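Side-chain contacts in peptidoglycan N-acetylglucosamine deacetylase (Agathobacter rectalis, PDB 5JMU), which probably removes the acetyl group from N-acetylglucosamine units of peptidoglycan, using a catalytic domain that holds a zinc ion: residues D95-N100 and T141-L146; S154-P159 and E190-A195; G174-N179 and I200-A205. One frame throughout, in Å; residues are numbered along the deposited sequence.

Contact 1 of 3, residues D95-N100 and T141-L146; sequences DLEQMN and TARGLL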
loop_
_atom_site.group_PDB
_atom_site.type_symbol
_atom_site.label_atom_id
_atom_site.label_comp_id
_atom_site.label_asym_id
_atom_site.label_seq_id
_atom_site.Cartn_x
_atom_site.Cartn_y
_atom_site.Cartn_z
ATOM N N ASP A 95 15.992 0.424 7.724
ATOM C CA ASP A 95 14.931 -0.534 7.431
ATOM C C ASP A 95 14.339 -0.389 6.032
ATOM O O ASP A 95 14.117 -1.401 5.348
ATOM C CB ASP A 95 13.840 -0.392 8.500
ATOM C CG ASP A 95 12.684 -1.361 8.281
ATOM O OD1 ASP A 95 12.759 -2.488 8.825
ATOM O OD2 ASP A 95 11.713 -0.938 7.609
ATOM N N LEU A 96 14.119 0.839 5.576
ATOM C CA LEU A 96 13.543 1.058 4.248
ATOM C C LEU A 96 14.495 0.483 3.191
ATOM O O LEU A 96 14.059 -0.218 2.252
ATOM C CB LEU A 96 13.294 2.569 4.030
ATOM C CG LEU A 96 12.758 2.970 2.656
ATOM C CD1 LEU A 96 11.976 4.265 2.827
ATOM C CD2 LEU A 96 13.873 3.252 1.645
ATOM N N GLU A 97 15.788 0.750 3.374
ATOM C CA GLU A 97 16.789 0.246 2.421
ATOM C C GLU A 97 16.899 -1.264 2.416
ATOM O O GLU A 97 17.119 -1.876 1.355
ATOM C CB GLU A 97 18.155 0.884 2.717
ATOM C CG GLU A 97 18.171 2.370 2.373
ATOM C CD GLU A 97 19.498 3.015 2.782
ATOM O OE1 GLU A 97 20.429 2.264 3.208
ATOM O OE2 GLU A 97 19.596 4.268 2.697
ATOM N N GLN A 98 16.770 -1.887 3.584
ATOM C CA GLN A 98 16.757 -3.363 3.614
ATOM C C GLN A 98 15.589 -3.897 2.773
ATOM O O GLN A 98 15.732 -4.880 2.000
ATOM C CB GLN A 98 16.648 -3.844 5.057
ATOM C CG GLN A 98 18.007 -3.718 5.764
ATOM C CD GLN A 98 17.873 -3.772 7.273
ATOM O OE1 GLN A 98 18.594 -3.077 8.003
ATOM N NE2 GLN A 98 16.938 -4.589 7.750
HETATM N N MSE A 99 14.426 -3.270 2.896
HETATM C CA MSE A 99 13.277 -3.737 2.150
HETATM C C MSE A 99 13.473 -3.490 0.642
HETATM O O MSE A 99 13.155 -4.333 -0.204
HETATM C CB MSE A 99 11.990 -3.055 2.638
HETATM C CG MSE A 99 10.726 -3.726 2.042
HETATM SE SE MSE A 99 10.508 -5.583 2.703
HETATM C CE MSE A 99 10.821 -6.631 1.047
ATOM N N ASN A 100 14.017 -2.318 0.295
ATOM C CA ASN A 100 14.282 -2.038 -1.099
ATOM C C ASN A 100 15.245 -3.055 -1.693
ATOM O O ASN A 100 15.090 -3.452 -2.840
ATOM C CB ASN A 100 14.878 -0.635 -1.274
ATOM C CG ASN A 100 15.033 -0.302 -2.702
ATOM O OD1 ASN A 100 14.047 -0.041 -3.371
ATOM N ND2 ASN A 100 16.279 -0.327 -3.203
ATOM N N THR A 141 11.031 12.448 0.292
ATOM C CA THR A 141 10.916 13.264 -0.911
ATOM C C THR A 141 12.297 13.631 -1.460
ATOM O O THR A 141 12.528 13.562 -2.695
ATOM C CB THR A 141 10.089 14.512 -0.591
ATOM O OG1 THR A 141 8.805 14.076 -0.096
ATOM C CG2 THR A 141 9.922 15.367 -1.831
ATOM N N ALA A 142 13.215 14.025 -0.568
ATOM C CA ALA A 142 14.582 14.387 -0.984
ATOM C C ALA A 142 15.276 13.188 -1.628
ATOM O O ALA A 142 16.157 13.349 -2.500
ATOM C CB ALA A 142 15.380 14.876 0.235
ATOM N N ARG A 143 14.938 11.985 -1.168
ATOM C CA ARG A 143 15.498 10.772 -1.763
ATOM C C ARG A 143 14.817 10.327 -3.059
ATOM O O ARG A 143 15.182 9.271 -3.612
ATOM C CB ARG A 143 15.451 9.619 -0.757
ATOM C CG ARG A 143 16.425 9.928 0.353
ATOM C CD ARG A 143 16.226 9.117 1.617
ATOM N NE ARG A 143 16.804 7.790 1.504
ATOM C CZ ARG A 143 17.786 7.299 2.257
ATOM N NH1 ARG A 143 18.357 8.012 3.227
ATOM N NH2 ARG A 143 18.181 6.059 2.036
ATOM N N GLY A 144 13.904 11.134 -3.566
ATOM C CA GLY A 144 13.244 10.825 -4.828
ATOM C C GLY A 144 12.162 9.792 -4.731
ATOM O O GLY A 144 11.686 9.282 -5.749
ATOM N N LEU A 145 11.743 9.497 -3.498
ATOM C CA LEU A 145 10.682 8.519 -3.290
ATOM C C LEU A 145 9.295 9.175 -3.173
ATOM O O LEU A 145 9.186 10.345 -2.777
ATOM C CB LEU A 145 10.972 7.721 -2.026
ATOM C CG LEU A 145 12.188 6.806 -2.124
ATOM C CD1 LEU A 145 12.424 6.281 -0.734
ATOM C CD2 LEU A 145 11.872 5.679 -3.114
ATOM N N LEU A 146 8.259 8.443 -3.557
ATOM C CA LEU A 146 6.880 8.897 -3.418
ATOM C C LEU A 146 6.279 8.127 -2.278
ATOM O O LEU A 146 6.715 7.006 -2.007
ATOM C CB LEU A 146 6.059 8.624 -4.676
ATOM C CG LEU A 146 6.634 9.305 -5.917
ATOM C CD1 LEU A 146 6.099 8.622 -7.179
ATOM C CD2 LEU A 146 6.317 10.762 -5.879
#
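With chi1 at 177°, L96 carries its CG anti to the backbone N and sends both methyls from helix 89-107 toward L145, whose branch comes back to meet them. The two leucines meet tip to tip: CD1 of L145 is 4.1 Å from CD1 of L96 and the same distance from its CD2. On the R143 side chain a bend at chi3 (80°) turns the guanidinium to the carboxylate of E97, and OE2 of E97 lies at the guanidinium edge. This is a salt bridge, but the modelled 2.4 Å from R143 NH2 to E97 OE2 is too short to take literally, and the fine geometry, including the near right angle at which the two side chains cross, is doubtful. G144, at positive phi, is the C-prime residue of the Schellman motif ending helix 132-142, its N lying 2.9 Å from T141 O. That turn sits between R143 and L145, and both point back at helix 89-107, which flanks strand 72-77 of the NodB-type fold. On the strand side, L96 also packs against I75. The guanidinium has a second partner in F93, a cation-pi contact one helical turn before E97.

Contact 2 of 3, residues S154-P159 and E190-A195; sequences SGDANP and EFSVNA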
loop_
_atom_site.group_PDB
_atom_site.type_symbol
_atom_site.label_atom_id
_atom_site.label_comp_id
_atom_site.label_asym_id
_atom_site.label_seq_id
_atom_site.Cartn_x
_atom_site.Cartn_y
_atom_site.Cartn_z
ATOM N N SER A 154 -10.958 -0.279 4.498
ATOM C CA SER A 154 -11.693 -1.542 4.376
ATOM C C SER A 154 -12.179 -2.046 5.725
ATOM O O SER A 154 -12.982 -2.967 5.769
ATOM C CB SER A 154 -10.805 -2.614 3.748
ATOM O OG SER A 154 -9.742 -2.867 4.650
ATOM N N GLY A 155 -11.699 -1.452 6.812
ATOM C CA GLY A 155 -12.002 -1.918 8.143
ATOM C C GLY A 155 -11.266 -3.186 8.527
ATOM O O GLY A 155 -11.576 -3.750 9.571
ATOM N N ASP A 156 -10.299 -3.640 7.717
ATOM C CA ASP A 156 -9.686 -4.946 7.963
ATOM C C ASP A 156 -8.480 -4.872 8.903
ATOM O O ASP A 156 -7.841 -5.874 9.137
ATOM C CB ASP A 156 -9.309 -5.651 6.641
ATOM C CG ASP A 156 -8.041 -5.098 5.967
ATOM O OD1 ASP A 156 -7.437 -4.128 6.461
ATOM O OD2 ASP A 156 -7.677 -5.660 4.912
ATOM N N ALA A 157 -8.217 -3.697 9.462
ATOM C CA ALA A 157 -7.095 -3.541 10.380
ATOM C C ALA A 157 -7.525 -3.678 11.840
ATOM O O ALA A 157 -6.684 -3.704 12.727
ATOM C CB ALA A 157 -6.416 -2.194 10.149
ATOM N N ASN A 158 -8.829 -3.788 12.086
ATOM C CA ASN A 158 -9.338 -3.862 13.466
ATOM C C ASN A 158 -8.839 -5.115 14.191
ATOM O O ASN A 158 -8.823 -6.217 13.626
ATOM C CB ASN A 158 -10.873 -3.816 13.483
ATOM N N PRO A 159 -8.428 -4.942 15.456
ATOM C CA PRO A 159 -7.890 -6.033 16.284
ATOM C C PRO A 159 -8.859 -7.229 16.388
ATOM O O PRO A 159 -8.420 -8.368 16.516
ATOM C CB PRO A 159 -7.670 -5.366 17.652
ATOM C CG PRO A 159 -8.419 -4.054 17.595
ATOM C CD PRO A 159 -8.477 -3.651 16.168
ATOM N N GLU A 190 -6.843 -13.305 5.584
ATOM C CA GLU A 190 -7.612 -14.155 4.716
ATOM C C GLU A 190 -9.029 -13.581 4.429
ATOM O O GLU A 190 -9.475 -13.539 3.278
ATOM C CB GLU A 190 -7.721 -15.538 5.334
ATOM C CG GLU A 190 -8.239 -16.517 4.348
ATOM C CD GLU A 190 -8.352 -17.915 4.949
ATOM O OE1 GLU A 190 -8.260 -18.065 6.194
ATOM O OE2 GLU A 190 -8.530 -18.850 4.169
ATOM N N PHE A 191 -9.724 -13.112 5.467
ATOM C CA PHE A 191 -11.106 -12.654 5.268
ATOM C C PHE A 191 -11.165 -11.437 4.339
ATOM O O PHE A 191 -12.166 -11.196 3.648
ATOM C CB PHE A 191 -11.792 -12.328 6.617
ATOM C CG PHE A 191 -11.235 -11.093 7.306
ATOM C CD1 PHE A 191 -10.162 -11.190 8.173
ATOM C CD2 PHE A 191 -11.800 -9.835 7.088
ATOM C CE1 PHE A 191 -9.666 -10.064 8.839
ATOM C CE2 PHE A 191 -11.300 -8.699 7.720
ATOM C CZ PHE A 191 -10.203 -8.794 8.579
ATOM N N SER A 192 -10.080 -10.674 4.302
ATOM C CA SER A 192 -10.066 -9.455 3.523
ATOM C C SER A 192 -9.683 -9.811 2.080
ATOM O O SER A 192 -10.240 -9.274 1.110
ATOM C CB SER A 192 -9.077 -8.430 4.144
ATOM O OG SER A 192 -9.124 -7.188 3.411
ATOM N N VAL A 193 -8.695 -10.693 1.922
ATOM C CA VAL A 193 -8.367 -11.187 0.588
ATOM C C VAL A 193 -9.612 -11.754 -0.083
ATOM O O VAL A 193 -9.847 -11.554 -1.288
ATOM C CB VAL A 193 -7.249 -12.264 0.649
ATOM C CG1 VAL A 193 -7.133 -13.049 -0.674
ATOM C CG2 VAL A 193 -5.905 -11.583 1.041
ATOM N N ASN A 194 -10.424 -12.440 0.706
ATOM C CA ASN A 194 -11.579 -13.139 0.136
ATOM C C ASN A 194 -12.687 -12.168 -0.304
ATOM O O ASN A 194 -13.653 -12.572 -0.960
ATOM C CB ASN A 194 -12.146 -14.156 1.140
ATOM C CG ASN A 194 -11.286 -15.399 1.258
ATOM O OD1 ASN A 194 -10.387 -15.624 0.437
ATOM N ND2 ASN A 194 -11.584 -16.231 2.260
ATOM N N ALA A 195 -12.540 -10.898 0.065
ATOM C CA ALA A 195 -13.482 -9.864 -0.338
ATOM C C ALA A 195 -13.174 -9.284 -1.722
ATOM O O ALA A 195 -13.999 -8.624 -2.332
ATOM C CB ALA A 195 -13.467 -8.730 0.695
#
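D156 and S192 face each other side chain to side chain, joined by one hydrogen bond. The hydroxyl of S192 donates this bond to D156, with OG 2.6 Å from OD2. It comes in on the anti lone pair of OD2, the one turned away from the other carboxylate oxygen. Behind the hydroxyl, S192 CB also lies close, 3.7 Å from CB of D156. The carboxylate can present OD2 this way because chi1 of D156 (76°) puts CG between the backbone N and the carbonyl carbon. F191 comes from the same helical turn but meets D156 differently. The rim of its ring lies alongside the aspartate, with CE2 3.8 Å from D156 CB and CZ 3.8 Å from D156 O; that oxygen meets the ring obliquely. The phenyl group thus touches the CB and carbonyl side of D156, while S192 takes its polar end.

The loop itself is braced from within. The N-H of D156 bonds to OG of S154, 3.2 Å from D156 N, making an ST turn that overlaps a type I turn from G155 to N158. Both oxygens of the buried carboxylate are satisfied, since OD1 bonds to ND1 of H186; S192 OG is also bonded to NE2 of Q185. The D156 side chain lies about 8 Å from that of D28, a zinc ligand. An aspartate paired with a histidine at the end of a central strand, near the metal site, is a familiar feature of NodB-type (CE4) deacetylases, and this arrangement is consistent with it.

Contact 3 of 3, residues G174-N179 and I200-A205; sequences GVQSHN and IQWGQA. With ACT (acetate ion), chain B.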
loop_
_atom_site.group_PDB
_atom_site.type_symbol
_atom_site.label_atom_id
_atom_site.label_comp_id
_atom_site.label_asym_id
_atom_site.label_seq_id
_atom_site.Cartn_x
_atom_site.Cartn_y
_atom_site.Cartn_z
ATOM N N GLY A 174 -17.065 3.144 0.751
ATOM C CA GLY A 174 -16.030 4.178 0.756
ATOM C C GLY A 174 -15.610 4.721 -0.614
ATOM O O GLY A 174 -15.325 5.916 -0.768
ATOM N N VAL A 175 -15.554 3.849 -1.621
ATOM C CA VAL A 175 -15.169 4.256 -2.974
ATOM C C VAL A 175 -16.124 5.288 -3.542
ATOM O O VAL A 175 -15.735 6.156 -4.321
ATOM C CB VAL A 175 -15.085 3.001 -3.880
ATOM C CG1 VAL A 175 -15.300 3.320 -5.340
ATOM C CG2 VAL A 175 -13.730 2.272 -3.641
ATOM N N GLN A 176 -17.398 5.185 -3.162
ATOM C CA GLN A 176 -18.390 6.082 -3.745
ATOM C C GLN A 176 -18.243 7.518 -3.254
ATOM O O GLN A 176 -18.888 8.426 -3.793
ATOM C CB GLN A 176 -19.795 5.570 -3.449
ATOM C CG GLN A 176 -20.084 4.276 -4.224
ATOM C CD GLN A 176 -21.423 3.715 -3.872
ATOM O OE1 GLN A 176 -22.454 4.290 -4.226
ATOM N NE2 GLN A 176 -21.434 2.620 -3.130
ATOM N N SER A 177 -17.413 7.720 -2.245
ATOM C CA SER A 177 -17.135 9.060 -1.766
ATOM C C SER A 177 -16.109 9.801 -2.596
ATOM O O SER A 177 -15.944 10.994 -2.380
ATOM C CB SER A 177 -16.611 9.018 -0.332
ATOM O OG SER A 177 -17.593 8.406 0.480
ATOM N N HIS A 178 -15.419 9.109 -3.511
ATOM C CA HIS A 178 -14.241 9.683 -4.153
ATOM C C HIS A 178 -14.231 9.393 -5.625
ATOM O O HIS A 178 -14.499 8.277 -6.035
ATOM C CB HIS A 178 -12.929 9.111 -3.561
ATOM C CG HIS A 178 -12.798 9.358 -2.084
ATOM N ND1 HIS A 178 -12.609 10.616 -1.547
ATOM C CD2 HIS A 178 -12.824 8.495 -1.039
ATOM C CE1 HIS A 178 -12.564 10.519 -0.218
ATOM N NE2 HIS A 178 -12.680 9.245 0.113
ATOM N N ASN A 179 -13.874 10.387 -6.418
ATOM C CA ASN A 179 -13.679 10.124 -7.839
ATOM C C ASN A 179 -12.484 9.223 -8.061
ATOM O O ASN A 179 -12.470 8.390 -8.990
ATOM C CB ASN A 179 -13.490 11.444 -8.580
ATOM C CG ASN A 179 -13.486 11.262 -10.079
ATOM O OD1 ASN A 179 -14.238 10.451 -10.613
ATOM N ND2 ASN A 179 -12.642 12.021 -10.753
ATOM N N ILE A 200 -14.131 -6.217 -6.934
ATOM C CA ILE A 200 -13.865 -6.027 -8.361
ATOM C C ILE A 200 -15.151 -6.191 -9.206
ATOM O O ILE A 200 -15.402 -5.369 -10.125
ATOM C CB ILE A 200 -12.779 -6.978 -8.854
ATOM C CG1 ILE A 200 -11.422 -6.584 -8.232
ATOM C CG2 ILE A 200 -12.685 -6.890 -10.402
ATOM C CD1 ILE A 200 -10.343 -7.658 -8.434
ATOM N N GLN A 201 -15.938 -7.218 -8.917
ATOM C CA GLN A 201 -17.181 -7.397 -9.655
ATOM C C GLN A 201 -18.049 -6.144 -9.552
ATOM O O GLN A 201 -18.572 -5.656 -10.561
ATOM C CB GLN A 201 -17.966 -8.599 -9.120
ATOM C CG GLN A 201 -17.288 -9.926 -9.496
ATOM C CD GLN A 201 -17.931 -11.141 -8.837
ATOM O OE1 GLN A 201 -18.417 -11.082 -7.723
ATOM N NE2 GLN A 201 -17.900 -12.251 -9.532
ATOM N N TRP A 202 -18.199 -5.634 -8.338
ATOM C CA TRP A 202 -19.030 -4.446 -8.160
ATOM C C TRP A 202 -18.439 -3.236 -8.901
ATOM O O TRP A 202 -19.146 -2.512 -9.620
ATOM C CB TRP A 202 -19.202 -4.114 -6.671
ATOM C CG TRP A 202 -20.044 -2.902 -6.491
ATOM C CD1 TRP A 202 -21.418 -2.848 -6.391
ATOM C CD2 TRP A 202 -19.584 -1.553 -6.425
ATOM N NE1 TRP A 202 -21.822 -1.544 -6.274
ATOM C CE2 TRP A 202 -20.718 -0.733 -6.267
ATOM C CE3 TRP A 202 -18.316 -0.961 -6.449
ATOM C CZ2 TRP A 202 -20.614 0.665 -6.172
ATOM C CZ3 TRP A 202 -18.218 0.407 -6.348
ATOM C CH2 TRP A 202 -19.346 1.197 -6.198
ATOM N N GLY A 203 -17.145 -3.014 -8.716
ATOM C CA GLY A 203 -16.536 -1.844 -9.319
ATOM C C GLY A 203 -16.653 -1.912 -10.831
ATOM O O GLY A 203 -17.064 -0.931 -11.470
ATOM N N GLN A 204 -16.338 -3.067 -11.406
ATOM C CA GLN A 204 -16.368 -3.138 -12.865
ATOM C C GLN A 204 -17.808 -2.978 -13.387
ATOM O O GLN A 204 -18.033 -2.354 -14.441
ATOM C CB GLN A 204 -15.714 -4.437 -13.341
ATOM C CG GLN A 204 -14.208 -4.362 -13.098
ATOM C CD GLN A 204 -13.413 -5.474 -13.775
ATOM O OE1 GLN A 204 -13.923 -6.573 -14.016
ATOM N NE2 GLN A 204 -12.140 -5.201 -14.037
ATOM N N ALA A 205 -18.775 -3.489 -12.633
ATOM C CA ALA A 205 -20.176 -3.361 -13.054
ATOM C C ALA A 205 -20.717 -1.932 -12.894
ATOM O O ALA A 205 -21.767 -1.591 -13.461
ATOM C CB ALA A 205 -21.077 -4.360 -12.248
HETATM C C ACT B . -12.016 13.867 -2.488
HETATM O O ACT B . -12.842 14.577 -1.882
HETATM O OXT ACT B . -12.474 12.959 -3.236
HETATM C CH3 ACT B . -10.544 14.078 -2.328
#
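V175 and W202 face each other where helix 164-175 passes near helix 196-205, the backbones coming nearest at V175 and G203, whose CA atoms are 8.9 Å apart. On the first side a type I turn runs from V175 to H178, in which H178 N lies 3.1 Å from V175 O. On the other the chain stays helical throughout. The contact is carried mostly by W202 and Q176. In W202, chi1 of 180° swings the indole away from its own backbone N and out toward the turn, with the six-membered ring leading. Q176 lies against that ring, its CG 3.7 Å from W202 CH2 and its NE2 3.7 Å from W202 CZ2, with the amide and indole planes 38° apart. The amide nitrogen meets the ring obliquely and has its polar partner elsewhere, in the carbonyl oxygen of I172. V175 brings CG1 near the plane of the indole at its edge, though it was modelled in two conformers and that touch is doubtful.

Farther along, H178 takes no part in the indole contact and binds an acetate, probably from the crystallisation liquor. Its ND1 donates to acetate OXT over 2.9 Å, nearly straight at 173°, with the acetate at the ring edge. A phenylalanine here would offer no N-H and would probably leave the acetate without this donor.

W202 also meets the ring of Y208, on the way to strand 209-210. Beneath the two helices lies the central parallel sheet: in the modelled conformer V175 reaches I22 of strand 21-27 and V183 of strand 180-186, and I200 packs on L24.

How the contacts relate
Contacts 2 and 3 are neighbours, with centres about 17 Å apart and nearest atoms about 5 Å apart. Their segments alternate along the chain, and helices 190-193 and 196-205 follow each other directly. Contact 1 closes earlier in the sequence and lies on the opposite side of the chain's centre, its own centre about 27 Å from that of contact 2 and about 31 Å from that of contact 3. The zinc ion lies about 9 Å from the D156 side chain of contact 2 and about 14 Å from the L96 side chain of contact 1, whose R143 is about 9 Å from a bound magnesium ion. Contact 3 is away from the metal sites, on the outer helices of the same domain.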